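Local coordinates for oxidoreductase (Ralstonia eutropha, PDB 3HJ9), which binds flavin mononucleotide and is a putative nitroreductase, probably catalysing flavin-dependent oxidoreduction, at the interface of chains A and B. Sequence-based numbering; all coordinates share one arbitrary frame. Chains: chain A/B, Oxidoreductase.

Contact 1: the interface of chains A and B. Residues chain A 154-155, 157-159; chain B 157, 161, 186, 190, 206.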
ATOM      1  N   LYS A 154      18.851  -2.567   6.557  1.00 15.36           N
ATOM      2  CA  LYS A 154      18.117  -3.772   6.173  1.00 16.50           C
ATOM      3  C   LYS A 154      16.594  -3.603   6.103  1.00 18.86           C
ATOM      4  O   LYS A 154      15.924  -4.478   5.565  1.00 19.39           O
ATOM      5  CB  LYS A 154      18.505  -4.969   7.048  1.00 15.63           C
ATOM      6  CG  LYS A 154      19.955  -5.420   6.840  1.00 14.86           C
ATOM      7  CD  LYS A 154      20.300  -6.702   7.596  1.00 14.53           C
ATOM      8  CE  LYS A 154      20.407  -6.448   9.105  1.00 14.88           C
ATOM      9  NZ  LYS A 154      20.898  -7.630   9.841  1.00 13.81           N
ATOM     10  N   LEU A 155      16.052  -2.495   6.633  1.00 20.23           N
ATOM     11  CA  LEU A 155      14.612  -2.185   6.548  1.00 19.59           C
ATOM     12  C   LEU A 155      14.237  -1.187   5.475  1.00 19.79           C
ATOM     13  O   LEU A 155      13.035  -1.011   5.262  1.00 20.99           O
ATOM     14  CB  LEU A 155      14.080  -1.688   7.903  1.00 19.41           C
ATOM     15  CG  LEU A 155      14.112  -2.688   9.044  1.00 19.04           C
ATOM     16  CD1 LEU A 155      13.731  -2.014  10.344  1.00 19.17           C
ATOM     17  CD2 LEU A 155      13.185  -3.836   8.726  1.00 18.74           C
ATOM     18  N   GLU A 157      14.422  -1.248   2.092  1.00 20.98           N
ATOM     19  CA  GLU A 157      13.641  -1.786   0.953  0.50 21.17           C
ATOM     20  C   GLU A 157      12.214  -2.049   1.402  1.00 20.58           C
ATOM     21  O   GLU A 157      11.298  -1.716   0.659  1.00 18.82           O
ATOM     22  CB  GLU A 157      14.240  -3.037   0.294  0.50 21.92           C
ATOM     23  CG  GLU A 157      13.405  -3.550  -0.923  0.50 22.54           C
ATOM     24  CD  GLU A 157      13.201  -2.507  -2.027  0.50 22.95           C
ATOM     25  OE1 GLU A 157      14.157  -2.245  -2.775  0.50 21.50           O
ATOM     26  OE2 GLU A 157      12.062  -1.982  -2.190  0.50 24.98           O
ATOM     27  N   THR A 158      12.019  -2.596   2.614  1.00 20.36           N
ATOM     28  CA  THR A 158      10.662  -2.824   3.149  1.00 19.82           C
ATOM     29  C   THR A 158       9.887  -1.492   3.315  1.00 20.01           C
ATOM     30  O   THR A 158       8.731  -1.387   2.927  1.00 18.78           O
ATOM     31  CB  THR A 158      10.683  -3.533   4.502  1.00 20.26           C
ATOM     32  OG1 THR A 158      11.363  -4.792   4.375  1.00 21.19           O
ATOM     33  CG2 THR A 158       9.258  -3.770   5.035  1.00 19.56           C
ATOM     34  N   PHE A 159      10.535  -0.493   3.910  1.00 20.02           N
ATOM     35  CA  PHE A 159       9.894   0.826   4.137  1.00 19.06           C
ATOM     36  C   PHE A 159       9.557   1.535   2.834  1.00 18.10           C
ATOM     37  O   PHE A 159       8.449   2.050   2.690  1.00 19.42           O
ATOM     38  CB  PHE A 159      10.770   1.683   5.025  1.00 18.32           C
ATOM     39  CG  PHE A 159      10.810   1.266   6.480  1.00 17.29           C
ATOM     40  CD1 PHE A 159      10.227   0.080   6.969  1.00 18.62           C
ATOM     41  CD2 PHE A 159      11.554   2.016   7.350  1.00 17.95           C
ATOM     42  CE1 PHE A 159      10.311  -0.272   8.274  1.00 18.44           C
ATOM     43  CE2 PHE A 159      11.669   1.641   8.699  1.00 17.98           C
ATOM     44  CZ  PHE A 159      11.028   0.514   9.161  1.00 18.46           C
TER
ATOM     45  N   GLU B 157      11.183  -9.430  -1.027  1.00 19.82           N
ATOM     46  CA  GLU B 157      11.060  -8.371  -0.017  1.00 22.06           C
ATOM     47  C   GLU B 157      10.204  -7.202  -0.551  1.00 20.29           C
ATOM     48  O   GLU B 157       9.248  -6.778   0.129  1.00 19.11           O
ATOM     49  CB  GLU B 157      12.444  -7.890   0.433  1.00 25.95           C
ATOM     50  CG  GLU B 157      12.456  -7.035   1.718  1.00 29.96           C
ATOM     51  CD  GLU B 157      12.335  -7.856   3.041  1.00 33.68           C
ATOM     52  OE1 GLU B 157      11.466  -8.774   3.177  1.00 35.89           O
ATOM     53  OE2 GLU B 157      13.114  -7.534   3.984  1.00 36.33           O
ATOM     54  N   ALA B 161       6.423  -6.529   0.848  1.00 16.31           N
ATOM     55  CA  ALA B 161       6.299  -5.200   1.477  1.00 15.56           C
ATOM     56  C   ALA B 161       5.292  -4.288   0.765  1.00 16.36           C
ATOM     57  O   ALA B 161       4.471  -3.632   1.446  1.00 15.85           O
ATOM     58  CB  ALA B 161       7.683  -4.509   1.623  1.00 16.79           C
ATOM     59  N   GLY B 186       6.599  -0.564  11.278  1.00 18.35           N
ATOM     60  CA  GLY B 186       7.594  -1.315  10.521  1.00 19.66           C
ATOM     61  C   GLY B 186       8.862  -1.605  11.274  1.00 18.96           C
ATOM     62  O   GLY B 186       9.643  -2.441  10.821  1.00 18.70           O
ATOM     63  N   ARG B 190      11.742  -8.706  13.948  1.00 17.86           N
ATOM     64  CA  ARG B 190      10.974  -9.716  13.224  1.00 18.71           C
ATOM     65  C   ARG B 190      11.099 -11.154  13.768  1.00 18.32           C
ATOM     66  O   ARG B 190      10.085 -11.836  13.897  1.00 19.38           O
ATOM     67  CB  ARG B 190      11.288  -9.680  11.728  1.00 19.27           C
ATOM     68  CG  ARG B 190      11.083  -8.318  11.049  1.00 20.43           C
ATOM     69  CD  ARG B 190      11.292  -8.477   9.558  1.00 21.07           C
ATOM     70  NE  ARG B 190      11.103  -7.251   8.800  1.00 21.95           N
ATOM     71  CZ  ARG B 190      11.311  -7.126   7.484  1.00 22.37           C
ATOM     72  NH1 ARG B 190      11.738  -8.159   6.747  1.00 22.08           N
ATOM     73  NH2 ARG B 190      11.099  -5.947   6.891  1.00 22.32           N
ATOM     74  N   ILE B 206       6.260  -8.377   8.768  1.00 20.51           N
ATOM     75  CA  ILE B 206       6.971  -7.231   8.147  1.00 21.11           C
ATOM     76  C   ILE B 206       6.374  -5.888   8.508  1.00 20.50           C
ATOM     77  O   ILE B 206       7.084  -4.894   8.494  1.00 21.69           O
ATOM     78  CB  ILE B 206       7.208  -7.407   6.621  1.00 20.15           C
ATOM     79  CG1 ILE B 206       5.903  -7.455   5.822  1.00 19.98           C
ATOM     80  CG2 ILE B 206       8.066  -8.651   6.392  1.00 20.92           C
ATOM     81  CD1 ILE B 206       6.105  -7.512   4.261  1.00 20.40           C
TER

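Contact 2: the interface of chains A and B. Residues chain A 6-7, 10, 187; chain B 89, 152, 155, 159.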
ATOM      1  N   LYS A   6       2.745 -18.996 -15.374  1.00 40.97           N
ATOM      2  CA  LYS A   6       2.530 -17.543 -15.124  1.00 40.81           C
ATOM      3  C   LYS A   6       3.663 -16.985 -14.231  1.00 38.72           C
ATOM      4  O   LYS A   6       4.036 -15.809 -14.357  1.00 37.92           O
ATOM      5  CB  LYS A   6       1.154 -17.242 -14.451  1.00 41.84           C
ATOM      6  CG  LYS A   6       1.066 -17.515 -12.911  1.00 42.65           C
ATOM      7  CD  LYS A   6      -0.361 -17.638 -12.387  1.00 43.19           C
ATOM      8  CE  LYS A   6      -0.365 -17.847 -10.881  1.00 43.18           C
ATOM      9  NZ  LYS A   6      -1.726 -18.170 -10.396  1.00 43.62           N
ATOM     10  N   ARG A   7       4.170 -17.835 -13.323  1.00 36.54           N
ATOM     11  CA  ARG A   7       5.264 -17.462 -12.422  1.00 35.24           C
ATOM     12  C   ARG A   7       6.657 -17.391 -13.055  1.00 31.11           C
ATOM     13  O   ARG A   7       7.573 -16.923 -12.379  1.00 31.02           O
ATOM     14  CB  ARG A   7       5.254 -18.277 -11.087  1.00 37.32           C
ATOM     15  CG  ARG A   7       4.646 -17.463  -9.918  1.00 39.25           C
ATOM     16  CD  ARG A   7       4.590 -18.223  -8.614  1.00 40.95           C
ATOM     17  NE  ARG A   7       3.386 -19.056  -8.503  1.00 42.86           N
ATOM     18  CZ  ARG A   7       3.236 -20.333  -8.901  1.00 43.41           C
ATOM     19  NH1 ARG A   7       4.233 -21.057  -9.426  1.00 43.59           N
ATOM     20  NH2 ARG A   7       2.045 -20.913  -8.724  1.00 43.62           N
ATOM     21  N   TYR A  10       9.653 -12.724 -16.280  1.00 18.83           N
ATOM     22  CA  TYR A  10       9.340 -12.086 -17.568  1.00 18.04           C
ATOM     23  C   TYR A  10      10.571 -11.855 -18.433  1.00 19.08           C
ATOM     24  O   TYR A  10      11.694 -11.714 -17.931  1.00 17.74           O
ATOM     25  CB  TYR A  10       8.610 -10.752 -17.367  1.00 18.92           C
ATOM     26  CG  TYR A  10       7.273 -10.870 -16.664  1.00 17.63           C
ATOM     27  CD1 TYR A  10       6.260 -11.700 -17.170  1.00 17.67           C
ATOM     28  CD2 TYR A  10       7.013 -10.147 -15.511  1.00 18.17           C
ATOM     29  CE1 TYR A  10       5.024 -11.797 -16.528  1.00 17.48           C
ATOM     30  CE2 TYR A  10       5.782 -10.228 -14.855  1.00 18.09           C
ATOM     31  CZ  TYR A  10       4.805 -11.059 -15.371  1.00 18.16           C
ATOM     32  OH  TYR A  10       3.625 -11.145 -14.726  1.00 19.20           O
ATOM     33  N   TRP A 187       8.071  -5.456 -11.637  1.00 18.58           N
ATOM     34  CA  TRP A 187       9.101  -5.960 -12.519  1.00 18.11           C
ATOM     35  C   TRP A 187       9.701  -4.774 -13.256  1.00 18.46           C
ATOM     36  O   TRP A 187       9.282  -4.445 -14.382  1.00 20.38           O
ATOM     37  CB  TRP A 187       8.553  -6.993 -13.495  1.00 16.62           C
ATOM     38  CG  TRP A 187       8.524  -8.341 -12.911  1.00 16.02           C
ATOM     39  CD1 TRP A 187       7.532  -8.910 -12.182  1.00 15.45           C
ATOM     40  CD2 TRP A 187       9.566  -9.306 -13.018  1.00 15.42           C
ATOM     41  NE1 TRP A 187       7.878 -10.205 -11.856  1.00 15.99           N
ATOM     42  CE2 TRP A 187       9.123 -10.473 -12.358  1.00 15.24           C
ATOM     43  CE3 TRP A 187      10.819  -9.310 -13.644  1.00 15.87           C
ATOM     44  CZ2 TRP A 187       9.902 -11.618 -12.266  1.00 15.58           C
ATOM     45  CZ3 TRP A 187      11.610 -10.474 -13.561  1.00 15.31           C
ATOM     46  CH2 TRP A 187      11.140 -11.607 -12.894  1.00 15.83           C
TER
ATOM     47  N   TYR B  89       1.386 -11.969  -8.847  1.00 22.43           N
ATOM     48  CA  TYR B  89       0.874 -13.142  -9.580  1.00 23.00           C
ATOM     49  C   TYR B  89      -0.550 -13.568  -9.170  1.00 23.61           C
ATOM     50  O   TYR B  89      -1.005 -14.634  -9.509  1.00 23.78           O
ATOM     51  CB  TYR B  89       1.852 -14.323  -9.487  1.00 22.19           C
ATOM     52  CG  TYR B  89       3.236 -13.963  -9.939  1.00 22.37           C
ATOM     53  CD1 TYR B  89       3.550 -13.925 -11.303  1.00 22.26           C
ATOM     54  CD2 TYR B  89       4.228 -13.627  -9.018  1.00 22.31           C
ATOM     55  CE1 TYR B  89       4.824 -13.589 -11.742  1.00 23.49           C
ATOM     56  CE2 TYR B  89       5.518 -13.278  -9.446  1.00 23.13           C
ATOM     57  CZ  TYR B  89       5.812 -13.263 -10.797  1.00 23.34           C
ATOM     58  OH  TYR B  89       7.072 -12.921 -11.221  1.00 22.94           O
ATOM     59  N   PRO B 152      11.532 -14.663  -8.014  1.00 18.34           N
ATOM     60  CA  PRO B 152      12.976 -14.393  -7.825  1.00 17.91           C
ATOM     61  C   PRO B 152      13.297 -13.853  -6.402  1.00 17.10           C
ATOM     62  O   PRO B 152      12.566 -12.967  -5.922  1.00 13.82           O
ATOM     63  CB  PRO B 152      13.272 -13.321  -8.873  1.00 18.81           C
ATOM     64  CG  PRO B 152      12.163 -13.428  -9.839  1.00 19.48           C
ATOM     65  CD  PRO B 152      10.967 -13.751  -9.020  1.00 19.05           C
ATOM     66  N   LEU B 155      13.239 -10.083  -5.481  1.00 20.35           N
ATOM     67  CA  LEU B 155      11.951  -9.382  -5.487  1.00 19.38           C
ATOM     68  C   LEU B 155      11.017  -9.726  -4.351  1.00 18.73           C
ATOM     69  O   LEU B 155      10.014  -9.044  -4.193  1.00 21.10           O
ATOM     70  CB  LEU B 155      11.209  -9.664  -6.817  1.00 19.35           C
ATOM     71  CG  LEU B 155      11.773  -9.028  -8.072  1.00 19.79           C
ATOM     72  CD1 LEU B 155      11.065  -9.583  -9.306  1.00 19.66           C
ATOM     73  CD2 LEU B 155      11.659  -7.497  -7.988  1.00 19.39           C
ATOM     74  N   PHE B 159       8.036  -7.167  -3.119  1.00 19.80           N
ATOM     75  CA  PHE B 159       6.658  -7.601  -3.434  1.00 19.60           C
ATOM     76  C   PHE B 159       5.804  -7.823  -2.196  1.00 18.63           C
ATOM     77  O   PHE B 159       4.673  -7.382  -2.156  1.00 18.95           O
ATOM     78  CB  PHE B 159       6.670  -8.825  -4.355  1.00 20.71           C
ATOM     79  CG  PHE B 159       7.001  -8.519  -5.817  1.00 21.78           C
ATOM     80  CD1 PHE B 159       7.645  -7.327  -6.227  1.00 24.15           C
ATOM     81  CD2 PHE B 159       6.789  -9.497  -6.774  1.00 24.13           C
ATOM     82  CE1 PHE B 159       7.962  -7.106  -7.577  1.00 23.77           C
ATOM     83  CE2 PHE B 159       7.116  -9.298  -8.124  1.00 23.48           C
ATOM     84  CZ  PHE B 159       7.686  -8.091  -8.524  1.00 24.32           C
TER

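Contact 1: the interface of chains A and B
A:Thr158 turns its hydroxyl toward B:Arg190 by a first torsion that sets OG1 anti to the carbonyl carbon and beside the backbone N (chi1 -58°), while the arginine runs straight from CG to NE and delivers its guanidinium tip to tip. NH2 of B:Arg190 donates a hydrogen bond to OG1 of A:Thr158 at 2.8 Å. The oxygen lies almost exactly in the guanidinium plane, and the bond is moderately straight, 151° at the hydrogen.

The other terminal nitrogen is tied within chain B. NH1 of B:Arg190 forms a salt bridge and hydrogen bond with the carboxylate OE2 of B:Glu157 at 3.1 Å, meeting it on the syn side but 26° out of the carboxylate plane. B:Glu157 also touches the threonine itself, with OE2 3.3 Å from OG1 of A:Thr158. Its bond to NH1 probably restricts rotation of the guanidinium and so favours NH2 facing the threonine; its negative charge may also partly offset that of the arginine. One guanidinium face is covered from its own chain by CG2 of B:Ile206, 3.7 Å above the plane and over its centre.

Packing surrounds this polar link. A:Leu155, from the 3-10 helix 153-155, slides past B:Arg190 in the opposite direction, bringing CD2 to 3.5 Å from NH2. At the backbone of helix 156-177, CB of B:Ala161 lies 3.7 Å from CA of A:Thr158, and the small alanine side chain is compatible with close approach of the two helices. The patch belongs to a two-fold symmetric contact between copies of a flavoprotein of the nitroreductase family, and the same arrangement recurs with chains exchanged. It reaches the flavin region through B:Gly186, an FMN-binding residue: its carbonyl O lies at the edge of the A:Phe159 ring, in the ring plane, 3.4 Å from CE1.

Contact 2: the interface of chains A and B
The loop carrying A:Trp187 and the N-terminal 3-10 helix 4-7 of chain A, with A:Tyr10 just beyond it, meet the 3-10 helix 88-90 of chain B and the start of its long helix 153-178. In this nitroreductase-family flavoprotein A:Trp187 belongs to the FMN-binding residues, and both B:Tyr89 and B:Phe159 line an FMN pocket, so the patch joins elements of the cofactor sites across the subunit boundary.

The indole and the phenol cross at about a right angle. NE1 of A:Trp187 donates its N-H to the hydroxyl OH of B:Tyr89 at 2.9 Å. The acceptor is close to the indole plane, although the bond is bent to 137° at the hydrogen.

Chain B also packs against the indole from other directions. CD1 of B:Leu155 sits over the six-membered ring, 3.8 Å from its centroid, in a CH-pi contact. The opposite face of the indole is touched within chain A, near CG on the five-membered-ring side, by CD2 of A:Tyr10, and the indole is therefore sandwiched between an aliphatic branch and an aromatic edge. At the far end of the six-membered ring, CG of B:Pro152 meets CH2 of A:Trp187 tip to tip at 3.7 Å. B:Phe159 crosses the five-membered ring edge-to-face with planes 68° apart; its CZ comes 3.8 Å from CD1 of A:Trp187, which lies at the edge of the phenyl ring.

B:Tyr89 has CG anti to the carbonyl carbon (chi1 -54°), which projects its ring into chain A. There CG of A:Arg7 covers one face, offset toward the rim and 3.9 Å from the ring centroid. The contact is made by the aliphatic stem: the guanidinium itself is turned aside by a bend at chi3.

Contact 1 and contact 2 lie about 18 Å apart, measured between the centres of their C-alpha atoms, within one two-fold symmetric interface. They draw on the same elements with chains exchanged: A:Leu155 and A:Phe159 in contact 1 correspond to B:Leu155 and B:Phe159 in contact 2, opposite B:Gly186 and A:Trp187 respectively. Each region therefore has a twin across the axis. Because B:Gly186 and A:Trp187 belong to the FMN-binding residues, both contacts link the subunit boundary to the cofactor sites, consistent with a dimer needed to complete them, as is typical of the nitroreductase family.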